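Type I modular polyketide synthase (Streptomyces albus subsp. albus, PDB 6IYT) probably transfers an ethylmalonyl extender unit from coenzyme A to an acyl carrier protein during assembly of the polyether salinomycin. Local coordinates at residues Glu89-Val94 against Gly113-Ser118; Thr121-Pro126 against Val390-Ser395; Leu416-Leu421 against Ala436-Arg441. One frame throughout, in Å; residues are numbered along the deposited sequence.

Contact 1: Glu89-Val94 against Gly113-Ser118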
ATOM      1  N   GLU A  89      10.253  10.509  22.611  1.00 10.93           N
ATOM      2  CA  GLU A  89       9.010   9.727  22.521  1.00 11.81           C
ATOM      3  C   GLU A  89       7.809  10.484  21.909  1.00 10.33           C
ATOM      4  O   GLU A  89       7.012   9.891  21.157  1.00 11.86           O
ATOM      5  CB  GLU A  89       8.650   9.174  23.926  1.00 19.05           C
ATOM      6  CG  GLU A  89       7.357   8.360  24.010  1.00 22.97           C
ATOM      7  CD  GLU A  89       7.082   7.776  25.425  1.00 29.03           C
ATOM      8  OE1 GLU A  89       7.568   8.336  26.424  1.00 28.08           O
ATOM      9  OE2 GLU A  89       6.313   6.804  25.534  1.00 33.92           O
ATOM     10  N   HIS A  90       7.617  11.744  22.291  1.00  8.69           N
ATOM     11  CA  HIS A  90       6.477  12.530  21.826  1.00  7.90           C
ATOM     12  C   HIS A  90       6.922  13.338  20.608  1.00  7.04           C
ATOM     13  O   HIS A  90       7.921  14.096  20.678  1.00  6.26           O
ATOM     14  CB  HIS A  90       5.995  13.487  22.921  1.00  9.75           C
ATOM     15  CG  HIS A  90       5.374  12.796  24.099  1.00 11.12           C
ATOM     16  ND1 HIS A  90       4.023  12.848  24.355  1.00 15.23           N
ATOM     17  CD2 HIS A  90       5.894  11.923  24.994  1.00 12.31           C
ATOM     18  CE1 HIS A  90       3.749  12.095  25.411  1.00 13.68           C
ATOM     19  NE2 HIS A  90       4.863  11.515  25.808  1.00 12.11           N
ATOM     20  N   ARG A  91       6.180  13.212  19.514  1.00  5.38           N
ATOM     21  CA  ARG A  91       6.703  13.618  18.215  1.00  5.44           C
ATOM     22  C   ARG A  91       5.686  14.394  17.427  1.00  4.49           C
ATOM     23  O   ARG A  91       4.505  14.146  17.521  1.00  4.66           O
ATOM     24  CB  ARG A  91       7.144  12.371  17.434  1.00  5.40           C
ATOM     25  CG  ARG A  91       8.309  11.635  18.070  1.00  6.19           C
ATOM     26  CD  ARG A  91       8.648  10.376  17.298  1.00  6.85           C
ATOM     27  NE  ARG A  91       9.710   9.666  17.951  1.00  8.03           N
ATOM     28  CZ  ARG A  91      10.389   8.640  17.450  1.00  9.55           C
ATOM     29  NH1 ARG A  91      10.039   8.079  16.301  1.00  8.66           N
ATOM     30  NH2 ARG A  91      11.328   8.038  18.221  1.00  9.78           N
ATOM     31  N   ALA A  92       6.162  15.361  16.654  1.00  4.36           N
ATOM     32  CA  ALA A  92       5.326  16.062  15.710  1.00  4.50           C
ATOM     33  C   ALA A  92       6.086  16.367  14.448  1.00  5.29           C
ATOM     34  O   ALA A  92       7.320  16.540  14.474  1.00  6.43           O
ATOM     35  CB  ALA A  92       4.785  17.343  16.314  1.00  4.99           C
ATOM     36  N   VAL A  93       5.339  16.561  13.363  1.00  5.16           N
ATOM     37  CA  VAL A  93       5.905  17.011  12.120  1.00  5.18           C
ATOM     38  C   VAL A  93       5.059  18.143  11.553  1.00  5.32           C
ATOM     39  O   VAL A  93       3.836  18.041  11.457  1.00  5.69           O
ATOM     40  CB  VAL A  93       5.987  15.883  11.118  1.00  5.73           C
ATOM     41  CG1 VAL A  93       6.564  16.367   9.807  1.00  6.09           C
ATOM     42  CG2 VAL A  93       6.771  14.700  11.707  1.00  5.84           C
ATOM     43  N   VAL A  94       5.732  19.219  11.186  1.00  5.63           N
ATOM     44  CA  VAL A  94       5.133  20.312  10.460  1.00  5.94           C
ATOM     45  C   VAL A  94       5.587  20.279   9.000  1.00  5.50           C
ATOM     46  O   VAL A  94       6.773  20.091   8.734  1.00  5.14           O
ATOM     47  CB  VAL A  94       5.584  21.668  11.089  1.00  6.83           C
ATOM     48  CG1 VAL A  94       4.846  22.810  10.464  1.00  7.58           C
ATOM     49  CG2 VAL A  94       5.333  21.651  12.584  1.00  7.38           C
ATOM     50  N   GLY A 113       2.151  12.428  17.340  1.00  9.05           N
ATOM     51  CA  GLY A 113       1.922  11.126  17.922  1.00 10.73           C
ATOM     52  C   GLY A 113       2.931  10.761  18.989  1.00 12.05           C
ATOM     53  O   GLY A 113       3.809  11.545  19.330  1.00 11.88           O
ATOM     54  N   VAL A 114       2.779   9.572  19.551  1.00 10.81           N
ATOM     55  CA  VAL A 114       3.681   9.110  20.590  1.00 11.17           C
ATOM     56  C   VAL A 114       4.267   7.772  20.163  1.00  9.83           C
ATOM     57  O   VAL A 114       3.550   6.914  19.649  1.00 10.19           O
ATOM     58  CB  VAL A 114       2.933   8.955  21.942  1.00 13.95           C
ATOM     59  CG1 VAL A 114       3.865   8.409  22.997  1.00 17.46           C
ATOM     60  CG2 VAL A 114       2.345  10.293  22.386  1.00 15.12           C
ATOM     61  N   SER A 115       5.578   7.641  20.271  1.00 10.56           N
ATOM     62  CA  SER A 115       6.274   6.440  19.820  1.00 13.17           C
ATOM     63  C   SER A 115       5.789   5.221  20.602  1.00 16.45           C
ATOM     64  O   SER A 115       5.642   5.282  21.848  1.00 15.00           O
ATOM     65  CB  SER A 115       7.774   6.612  19.953  1.00 16.95           C
ATOM     66  OG  SER A 115       8.453   5.503  19.432  1.00 24.34           O
ATOM     67  N   SER A 116       5.378   4.184  19.870  1.00 14.98           N
ATOM     68  CA  SER A 116       4.737   3.010  20.481  1.00 16.47           C
ATOM     69  C   SER A 116       5.151   1.673  19.866  1.00 19.55           C
ATOM     70  O   SER A 116       5.042   0.659  20.531  1.00 23.17           O
ATOM     71  CB  SER A 116       3.225   3.131  20.434  1.00 17.96           C
ATOM     72  OG  SER A 116       2.755   3.108  19.096  1.00 21.81           O
ATOM     73  N   VAL A 117       5.468   1.636  18.559  1.00 14.77           N
ATOM     74  CA  VAL A 117       5.849   0.343  17.916  1.00 15.91           C
ATOM     75  C   VAL A 117       7.240  -0.128  18.308  1.00 16.23           C
ATOM     76  O   VAL A 117       8.117   0.669  18.609  1.00 17.31           O
ATOM     77  CB  VAL A 117       5.774   0.403  16.384  1.00 14.56           C
ATOM     78  CG1 VAL A 117       4.388   0.794  15.952  1.00 16.34           C
ATOM     79  CG2 VAL A 117       6.823   1.349  15.827  1.00 14.12           C
ATOM     80  N   SER A 118       7.440  -1.441  18.335  1.00 19.22           N
ATOM     81  CA  SER A 118       8.753  -1.985  18.729  1.00 22.76           C
ATOM     82  C   SER A 118       9.094  -3.303  18.030  1.00 21.81           C
ATOM     83  O   SER A 118      10.146  -3.916  18.309  1.00 20.87           O
ATOM     84  CB  SER A 118       8.815  -2.169  20.263  1.00 23.06           C
ATOM     85  OG  SER A 118       7.778  -3.025  20.724  1.00 24.65           O
TER

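Contact 2: Thr121-Pro126 against Val390-Ser395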
ATOM      1  N   THR A 121       8.471  -5.299  10.699  1.00  7.34           N
ATOM      2  CA  THR A 121       7.756  -4.544   9.656  1.00  6.44           C
ATOM      3  C   THR A 121       7.411  -5.482   8.529  1.00  6.15           C
ATOM      4  O   THR A 121       8.272  -6.257   8.070  1.00  5.92           O
ATOM      5  CB  THR A 121       8.643  -3.423   9.076  1.00  8.22           C
ATOM      6  OG1 THR A 121       8.915  -2.436  10.084  1.00  8.97           O
ATOM      7  CG2 THR A 121       7.978  -2.773   7.896  1.00  9.10           C
ATOM      8  N   VAL A 122       6.132  -5.507   8.151  1.00  5.59           N
ATOM      9  CA  VAL A 122       5.700  -6.236   6.988  1.00  4.90           C
ATOM     10  C   VAL A 122       5.099  -5.302   5.960  1.00  4.33           C
ATOM     11  O   VAL A 122       4.388  -4.374   6.314  1.00  4.17           O
ATOM     12  CB  VAL A 122       4.681  -7.333   7.375  1.00  5.30           C
ATOM     13  CG1 VAL A 122       3.524  -6.760   8.178  1.00  5.43           C
ATOM     14  CG2 VAL A 122       4.193  -8.053   6.165  1.00  5.50           C
ATOM     15  N   PHE A 123       5.483  -5.486   4.690  1.00  4.00           N
ATOM     16  CA  PHE A 123       4.853  -4.740   3.610  1.00  4.16           C
ATOM     17  C   PHE A 123       3.671  -5.495   3.051  1.00  4.01           C
ATOM     18  O   PHE A 123       3.754  -6.727   2.781  1.00  3.59           O
ATOM     19  CB  PHE A 123       5.826  -4.419   2.494  1.00  4.27           C
ATOM     20  CG  PHE A 123       6.657  -3.178   2.746  1.00  5.27           C
ATOM     21  CD1 PHE A 123       7.149  -2.898   4.011  1.00  5.79           C
ATOM     22  CD2 PHE A 123       6.917  -2.299   1.738  1.00  5.84           C
ATOM     23  CE1 PHE A 123       7.869  -1.730   4.247  1.00  5.43           C
ATOM     24  CE2 PHE A 123       7.663  -1.136   1.965  1.00  6.77           C
ATOM     25  CZ  PHE A 123       8.141  -0.876   3.226  1.00  6.07           C
ATOM     26  N   VAL A 124       2.601  -4.743   2.838  1.00  4.00           N
ATOM     27  CA  VAL A 124       1.291  -5.264   2.466  1.00  4.72           C
ATOM     28  C   VAL A 124       0.971  -4.759   1.044  1.00  4.44           C
ATOM     29  O   VAL A 124       0.989  -3.577   0.778  1.00  3.92           O
ATOM     30  CB  VAL A 124       0.201  -4.764   3.417  1.00  5.56           C
ATOM     31  CG1 VAL A 124      -1.174  -5.279   3.001  1.00  5.32           C
ATOM     32  CG2 VAL A 124       0.529  -5.149   4.850  1.00  6.30           C
ATOM     33  N   PHE A 125       0.583  -5.682   0.178  1.00  4.38           N
ATOM     34  CA  PHE A 125       0.325  -5.392  -1.225  1.00  4.43           C
ATOM     35  C   PHE A 125      -1.076  -5.846  -1.579  1.00  5.21           C
ATOM     36  O   PHE A 125      -1.345  -7.059  -1.688  1.00  4.84           O
ATOM     37  CB  PHE A 125       1.338  -6.148  -2.088  1.00  4.47           C
ATOM     38  CG  PHE A 125       2.753  -5.724  -1.862  1.00  4.51           C
ATOM     39  CD1 PHE A 125       3.520  -6.312  -0.845  1.00  4.80           C
ATOM     40  CD2 PHE A 125       3.295  -4.643  -2.566  1.00  4.68           C
ATOM     41  CE1 PHE A 125       4.829  -5.890  -0.621  1.00  5.06           C
ATOM     42  CE2 PHE A 125       4.582  -4.213  -2.325  1.00  4.87           C
ATOM     43  CZ  PHE A 125       5.327  -4.796  -1.322  1.00  5.03           C
ATOM     44  N   PRO A 126      -2.021  -4.906  -1.614  1.00  5.83           N
ATOM     45  CA  PRO A 126      -3.424  -5.285  -1.873  1.00  6.50           C
ATOM     46  C   PRO A 126      -3.706  -5.656  -3.325  1.00  7.38           C
ATOM     47  O   PRO A 126      -2.838  -5.530  -4.195  1.00  7.55           O
ATOM     48  CB  PRO A 126      -4.216  -4.034  -1.487  1.00  6.67           C
ATOM     49  CG  PRO A 126      -3.246  -2.907  -1.524  1.00  8.70           C
ATOM     50  CD  PRO A 126      -1.848  -3.462  -1.409  1.00  6.40           C
ATOM     51  N   VAL A 390       4.318  -3.315  12.565  1.00  6.46           N
ATOM     52  CA  VAL A 390       4.331  -2.236  11.610  1.00  6.14           C
ATOM     53  C   VAL A 390       3.924  -2.847  10.284  1.00  6.58           C
ATOM     54  O   VAL A 390       4.648  -3.679   9.738  1.00  6.61           O
ATOM     55  CB  VAL A 390       5.747  -1.571  11.453  1.00  6.38           C
ATOM     56  CG1 VAL A 390       5.730  -0.500  10.362  1.00  5.76           C
ATOM     57  CG2 VAL A 390       6.213  -0.950  12.784  1.00  6.15           C
ATOM     58  N   PHE A 391       2.804  -2.371   9.757  1.00  5.89           N
ATOM     59  CA  PHE A 391       2.249  -2.883   8.519  1.00  6.08           C
ATOM     60  C   PHE A 391       2.202  -1.731   7.571  1.00  5.52           C
ATOM     61  O   PHE A 391       1.478  -0.762   7.830  1.00  7.31           O
ATOM     62  CB  PHE A 391       0.815  -3.392   8.728  1.00  5.93           C
ATOM     63  CG  PHE A 391       0.721  -4.668   9.554  1.00  6.42           C
ATOM     64  CD1 PHE A 391       0.958  -4.647  10.914  1.00  7.32           C
ATOM     65  CD2 PHE A 391       0.292  -5.846   8.987  1.00  5.72           C
ATOM     66  CE1 PHE A 391       0.783  -5.794  11.682  1.00  7.11           C
ATOM     67  CE2 PHE A 391       0.271  -7.021   9.727  1.00  6.91           C
ATOM     68  CZ  PHE A 391       0.517  -6.989  11.082  1.00  6.79           C
ATOM     69  N   VAL A 392       2.958  -1.801   6.491  1.00  5.71           N
ATOM     70  CA  VAL A 392       3.005  -0.689   5.546  1.00  5.17           C
ATOM     71  C   VAL A 392       2.321  -1.121   4.268  1.00  5.06           C
ATOM     72  O   VAL A 392       2.749  -2.076   3.629  1.00  5.44           O
ATOM     73  CB  VAL A 392       4.463  -0.287   5.240  1.00  5.13           C
ATOM     74  CG1 VAL A 392       4.529   0.741   4.100  1.00  6.07           C
ATOM     75  CG2 VAL A 392       5.154   0.200   6.486  1.00  5.22           C
ATOM     76  N   GLU A 393       1.194  -0.497   3.940  1.00  5.09           N
ATOM     77  CA  GLU A 393       0.490  -0.840   2.723  1.00  5.29           C
ATOM     78  C   GLU A 393       1.045  -0.021   1.569  1.00  4.96           C
ATOM     79  O   GLU A 393       0.908   1.190   1.526  1.00  4.91           O
ATOM     80  CB  GLU A 393      -1.035  -0.691   2.882  1.00  6.26           C
ATOM     81  CG  GLU A 393      -1.811  -1.190   1.659  1.00  7.65           C
ATOM     82  CD  GLU A 393      -3.278  -0.878   1.724  1.00 10.37           C
ATOM     83  OE1 GLU A 393      -3.909  -1.214   2.751  1.00 12.16           O
ATOM     84  OE2 GLU A 393      -3.835  -0.369   0.702  1.00 12.61           O
ATOM     85  N   SER A 394       1.731  -0.713   0.671  1.00  4.49           N
ATOM     86  CA  SER A 394       2.468  -0.111  -0.427  1.00  4.66           C
ATOM     87  C   SER A 394       1.546   0.134  -1.637  1.00  5.01           C
ATOM     88  O   SER A 394       1.698  -0.507  -2.686  1.00  5.28           O
ATOM     89  CB  SER A 394       3.624  -1.034  -0.818  1.00  5.03           C
ATOM     90  OG  SER A 394       4.524  -0.405  -1.726  1.00  5.08           O
ATOM     91  N   SER A 395       0.570   1.031  -1.460  1.00  4.83           N
ATOM     92  CA  SER A 395      -0.533   1.175  -2.414  1.00  5.20           C
ATOM     93  C   SER A 395      -0.918   2.647  -2.651  1.00  5.51           C
ATOM     94  O   SER A 395      -0.532   3.515  -1.912  1.00  4.66           O
ATOM     95  CB  SER A 395      -1.752   0.436  -1.891  1.00  5.16           C
ATOM     96  OG  SER A 395      -2.282   1.094  -0.782  1.00  6.15           O
TER

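Contact 3: Leu416-Leu421 against Ala436-Arg441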
ATOM      1  N   LEU A 416       0.767  -0.521  14.065  1.00  9.03           N
ATOM      2  CA  LEU A 416       0.647   0.589  13.112  1.00  8.39           C
ATOM      3  C   LEU A 416       0.256   0.041  11.749  1.00  7.41           C
ATOM      4  O   LEU A 416       0.883  -0.899  11.253  1.00  8.60           O
ATOM      5  CB  LEU A 416       1.960   1.339  13.001  1.00  8.26           C
ATOM      6  CG  LEU A 416       2.051   2.367  11.876  1.00 10.53           C
ATOM      7  CD1 LEU A 416       1.169   3.563  12.134  1.00 10.50           C
ATOM      8  CD2 LEU A 416       3.497   2.792  11.694  1.00 11.52           C
ATOM      9  N   ALA A 417      -0.842   0.547  11.219  1.00  7.13           N
ATOM     10  CA  ALA A 417      -1.294   0.202   9.880  1.00  7.83           C
ATOM     11  C   ALA A 417      -1.292   1.447   9.021  1.00  8.25           C
ATOM     12  O   ALA A 417      -2.073   2.376   9.246  1.00  9.63           O
ATOM     13  CB  ALA A 417      -2.684  -0.410   9.945  1.00  8.45           C
ATOM     14  N   GLN A 418      -0.303   1.538   8.155  1.00  7.00           N
ATOM     15  CA  GLN A 418       0.052   2.781   7.527  1.00  6.76           C
ATOM     16  C   GLN A 418      -0.062   2.605   6.026  1.00  6.67           C
ATOM     17  O   GLN A 418       0.527   1.709   5.483  1.00  7.14           O
ATOM     18  CB  GLN A 418       1.482   3.125   7.890  1.00  7.24           C
ATOM     19  CG  GLN A 418       1.967   4.366   7.232  1.00  8.61           C
ATOM     20  CD  GLN A 418       1.223   5.543   7.692  1.00 10.40           C
ATOM     21  OE1 GLN A 418       1.112   5.769   8.893  1.00 14.45           O
ATOM     22  NE2 GLN A 418       0.605   6.268   6.762  1.00  9.41           N
ATOM     23  N   GLY A 419      -0.816   3.483   5.373  1.00  6.20           N
ATOM     24  CA  GLY A 419      -0.842   3.544   3.903  1.00  5.55           C
ATOM     25  C   GLY A 419       0.278   4.410   3.326  1.00  5.29           C
ATOM     26  O   GLY A 419       1.068   4.994   4.068  1.00  5.47           O
ATOM     27  N   THR A 420       0.334   4.474   1.997  1.00  4.77           N
ATOM     28  CA  THR A 420       1.312   5.261   1.313  1.00  4.87           C
ATOM     29  C   THR A 420       0.622   6.446   0.677  1.00  4.94           C
ATOM     30  O   THR A 420       0.622   7.515   1.260  1.00  5.74           O
ATOM     31  CB  THR A 420       2.095   4.448   0.287  1.00  5.13           C
ATOM     32  OG1 THR A 420       2.615   3.266   0.924  1.00  5.07           O
ATOM     33  CG2 THR A 420       3.241   5.254  -0.257  1.00  5.20           C
ATOM     34  N   LEU A 421      -0.032   6.254  -0.467  1.00  4.59           N
ATOM     35  CA  LEU A 421      -0.848   7.313  -1.016  1.00  5.07           C
ATOM     36  C   LEU A 421      -2.317   7.151  -0.679  1.00  5.86           C
ATOM     37  O   LEU A 421      -2.697   6.234   0.013  1.00  6.50           O
ATOM     38  CB  LEU A 421      -0.652   7.418  -2.537  1.00  4.81           C
ATOM     39  CG  LEU A 421       0.781   7.472  -3.060  1.00  5.15           C
ATOM     40  CD1 LEU A 421       0.797   7.608  -4.593  1.00  5.52           C
ATOM     41  CD2 LEU A 421       1.529   8.629  -2.427  1.00  5.64           C
ATOM     42  N   ALA A 436       5.484  10.834   8.268  1.00  4.22           N
ATOM     43  CA  ALA A 436       5.249  11.435   9.599  1.00  4.97           C
ATOM     44  C   ALA A 436       4.311  10.592  10.453  1.00  4.71           C
ATOM     45  O   ALA A 436       4.528  10.433  11.655  1.00  3.93           O
ATOM     46  CB  ALA A 436       4.709  12.843   9.448  1.00  5.01           C
ATOM     47  N   GLU A 437       3.266  10.057   9.828  1.00  6.03           N
ATOM     48  CA  GLU A 437       2.347   9.175  10.514  1.00  5.94           C
ATOM     49  C   GLU A 437       3.043   7.913  11.057  1.00  6.61           C
ATOM     50  O   GLU A 437       2.746   7.467  12.168  1.00  6.77           O
ATOM     51  CB  GLU A 437       1.179   8.817   9.595  1.00  7.22           C
ATOM     52  CG  GLU A 437       0.197   9.978   9.431  1.00  8.13           C
ATOM     53  CD  GLU A 437      -0.838   9.750   8.329  1.00 12.14           C
ATOM     54  OE1 GLU A 437      -0.686   8.795   7.521  1.00 12.98           O
ATOM     55  OE2 GLU A 437      -1.807  10.521   8.296  1.00 15.14           O
ATOM     56  N   ALA A 438       3.981   7.371  10.296  1.00  5.63           N
ATOM     57  CA  ALA A 438       4.787   6.224  10.761  1.00  5.79           C
ATOM     58  C   ALA A 438       5.777   6.643  11.865  1.00  6.15           C
ATOM     59  O   ALA A 438       5.858   6.013  12.917  1.00  6.13           O
ATOM     60  CB  ALA A 438       5.530   5.608   9.603  1.00  6.40           C
ATOM     61  N   TRP A 439       6.539   7.691  11.596  1.00  5.64           N
ATOM     62  CA  TRP A 439       7.633   8.098  12.492  1.00  5.82           C
ATOM     63  C   TRP A 439       7.087   8.576  13.840  1.00  6.50           C
ATOM     64  O   TRP A 439       7.661   8.263  14.893  1.00  5.88           O
ATOM     65  CB  TRP A 439       8.464   9.205  11.849  1.00  5.22           C
ATOM     66  CG  TRP A 439       9.588   9.771  12.746  1.00  4.91           C
ATOM     67  CD1 TRP A 439      10.785   9.154  13.084  1.00  5.61           C
ATOM     68  CD2 TRP A 439       9.548  10.985  13.481  1.00  4.99           C
ATOM     69  NE1 TRP A 439      11.540   9.993  13.877  1.00  5.27           N
ATOM     70  CE2 TRP A 439      10.780  11.105  14.172  1.00  5.04           C
ATOM     71  CE3 TRP A 439       8.624  12.019  13.585  1.00  4.37           C
ATOM     72  CZ2 TRP A 439      11.078  12.208  14.958  1.00  6.03           C
ATOM     73  CZ3 TRP A 439       8.934  13.117  14.372  1.00  4.69           C
ATOM     74  CH2 TRP A 439      10.162  13.212  15.019  1.00  5.62           C
ATOM     75  N   THR A 440       5.969   9.297  13.823  1.00  6.27           N
ATOM     76  CA  THR A 440       5.433   9.808  15.078  1.00  7.09           C
ATOM     77  C   THR A 440       4.929   8.676  15.936  1.00  8.62           C
ATOM     78  O   THR A 440       4.796   8.843  17.155  1.00 10.75           O
ATOM     79  CB  THR A 440       4.307  10.841  14.904  1.00  6.52           C
ATOM     80  OG1 THR A 440       3.244  10.260  14.149  1.00  7.18           O
ATOM     81  CG2 THR A 440       4.827  12.120  14.234  1.00  5.47           C
ATOM     82  N   ARG A 441       4.690   7.512  15.325  1.00  8.97           N
ATOM     83  CA  ARG A 441       4.298   6.302  16.080  1.00 10.70           C
ATOM     84  C   ARG A 441       5.474   5.378  16.373  1.00 10.32           C
ATOM     85  O   ARG A 441       5.284   4.287  16.921  1.00 10.97           O
ATOM     86  CB  ARG A 441       3.220   5.510  15.332  1.00 13.57           C
ATOM     87  CG  ARG A 441       1.900   6.237  15.169  1.00 17.65           C
ATOM     88  CD  ARG A 441       0.917   5.942  16.288  1.00 20.98           C
ATOM     89  NE  ARG A 441       0.855   4.523  16.656  1.00 21.20           N
ATOM     90  CZ  ARG A 441       0.027   3.632  16.113  1.00 21.58           C
ATOM     91  NH1 ARG A 441      -0.741   3.954  15.083  1.00 21.67           N
ATOM     92  NH2 ARG A 441       0.085   2.383  16.513  1.00 25.24           N
TER
HETATM   93  O   HOH W   1      -2.619   2.232  12.938  1.00 14.53           O

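Contact 1: Glu89-Val94 against Gly113-Ser118
Strands 90-96 and 111-114 pair through His90 with Val114 and Arg91 with Gly113, as the second and third strands of a small antiparallel sheet whose other outer strand is 43-49. Arg91 with Gly113 is the hydrogen-bonded pair: Arg91 N donates to Gly113 O over 2.9 Å, and Gly113 N returns a bond of equal length to Arg91 O. His90 with Val114 is the non-hydrogen-bonded pair, its CA atoms 4.6 Å apart. The bond from Ser115 N to Glu89 O, 2.8 Å, continues the pairing one step past the strand ends. Val114 divides its two methyls between neighbours: CG2 lies 3.6 Å from His90 ND1, while CG1, anti to the backbone N (chi1 177°), sits above one face of the His90 ring, toward the rim, and meets Glu89 CG at 3.6 Å. On the other face of the sheet the extended Arg91 chain lays its guanidinium over Ser115, with Ser115 CB above the centre of the guanidinium. The polar end is held from outside, NH1 by Trp439 O and NE by Phe88 O, and Trp439 adds a cation-pi contact. Glu89 and His90 both face Ala49, a classic beta bulge on the central strand, against 43-49, consistent with the small linker subdomain between ketosynthase and acyltransferase in modular polyketide synthases.

Contact 2: Thr121-Pro126 against Val390-Ser395
The Phe391 ring carries Val122 CG1 over one face, 3.8 Å from its centroid, and has Val124 CG2 near its plane at the edge. The Phe123 ring is covered on one face by Val392 CB, 4.1 Å from the centroid, while Thr121 CG2 of its own strand lies in plane at its edge. These two groupings occupy the two faces of a parallel pair at the centre of the four-stranded sheet of the acyltransferase domain, consistent with the alpha/beta-hydrolase-like core known for this family. The strand axes run 28° from parallel, and four backbone bonds join them: Val122 N to Val390 O, Val392 N to Val122 O, Val124 N to Val392 O and Ser394 N to Val124 O. The methyl reaches Phe391 because Val122 CG1 is wedged between backbone N and carbonyl carbon (chi1 53°). Helices close both sides, 376-385 over Phe391 and 181-200 over Val392. Past the strands, Ser394 centres an inverse gamma turn; its CB approaches Phe125 CE2 at 3.6 Å, its OG bonds Met192 O, and its buried carbonyl oxygen has no partner in the model. The extended Glu393 chain runs across the Pro126 ring, CG beside Pro126 CD, and its carboxylate is further held by Val399 N and Leu400 N. Ser395 OG also bonds His397 O. Glu393 OE2 lies 3.4 Å from Pro126 CG and is hydrogen-bonded to Ser395 OG at 2.6 Å, on its anti side and 22° out of the carboxylate plane.

Contact 3: Leu416-Leu421 against Ala436-Arg441
Glu437 is the first residue of 436-441 to meet strand 416-418, on the final turns of helix 428-439. Its OE1 accepts a hydrogen bond from Gln418 NE2 of 2.9 Å and 165°, met nearly along the C-O axis, with the amide and carboxylate planes 37° apart. The same NE2 donates to Gly419 O at 3.0 Å. Both acceptors lie within a few degrees of the amide plane; the bend at chi2 (65°) folds the amide back far enough to serve them. Glu437 OE1 also forms a salt bridge with Arg430, two turns earlier in the same helix. Ala438 comes next and gives the strand a small apolar surface, where Leu416 CD2 rests 3.8 Å from its CA and 4.1 Å from its CB. Thr440 OG1 and N both hydrogen-bond to Ala436 O, from opposite faces of the carbonyl plane. Arg441 then bends back at chi2 and chi3, laying a guanidinium face against Leu416, with CD1 3.5 Å from NH1. A water in plane at the guanidinium edge accepts from Ala417 N at 3.0 Å and, weakly, from Arg441 NH1, while NH2 bonds Val415 O. In the side-chain amide-to-carboxylate hydrogen bond, then, two in-plane acceptors fix the rotation of the Gln418 end group, and the Arg430 salt bridge is likely to keep the Glu437 carboxylate charged.

Contact 2 is the core of the three, its centre about 5 Å from the centre of the chain, whereas the centre of contact 1 lies at the surface, about 21 Å from that point; contact 3 is buried too, its centre about 11 Å from it. Contacts 2 and 3 share a sheet, since strands 388-393 and 416-418 are neighbours joined by Gln418 O and Glu393 N. Contact 1 belongs to a separate antiparallel sheet and is tied to contact 3 through Ser116 N with Arg441 O and through packing of Val93 on Ala436. Their chemistry follows: four backbone bonds amid apolar packing in contact 2, three with partly exposed side chains in contact 1, and side-chain polar bonds in contact 3.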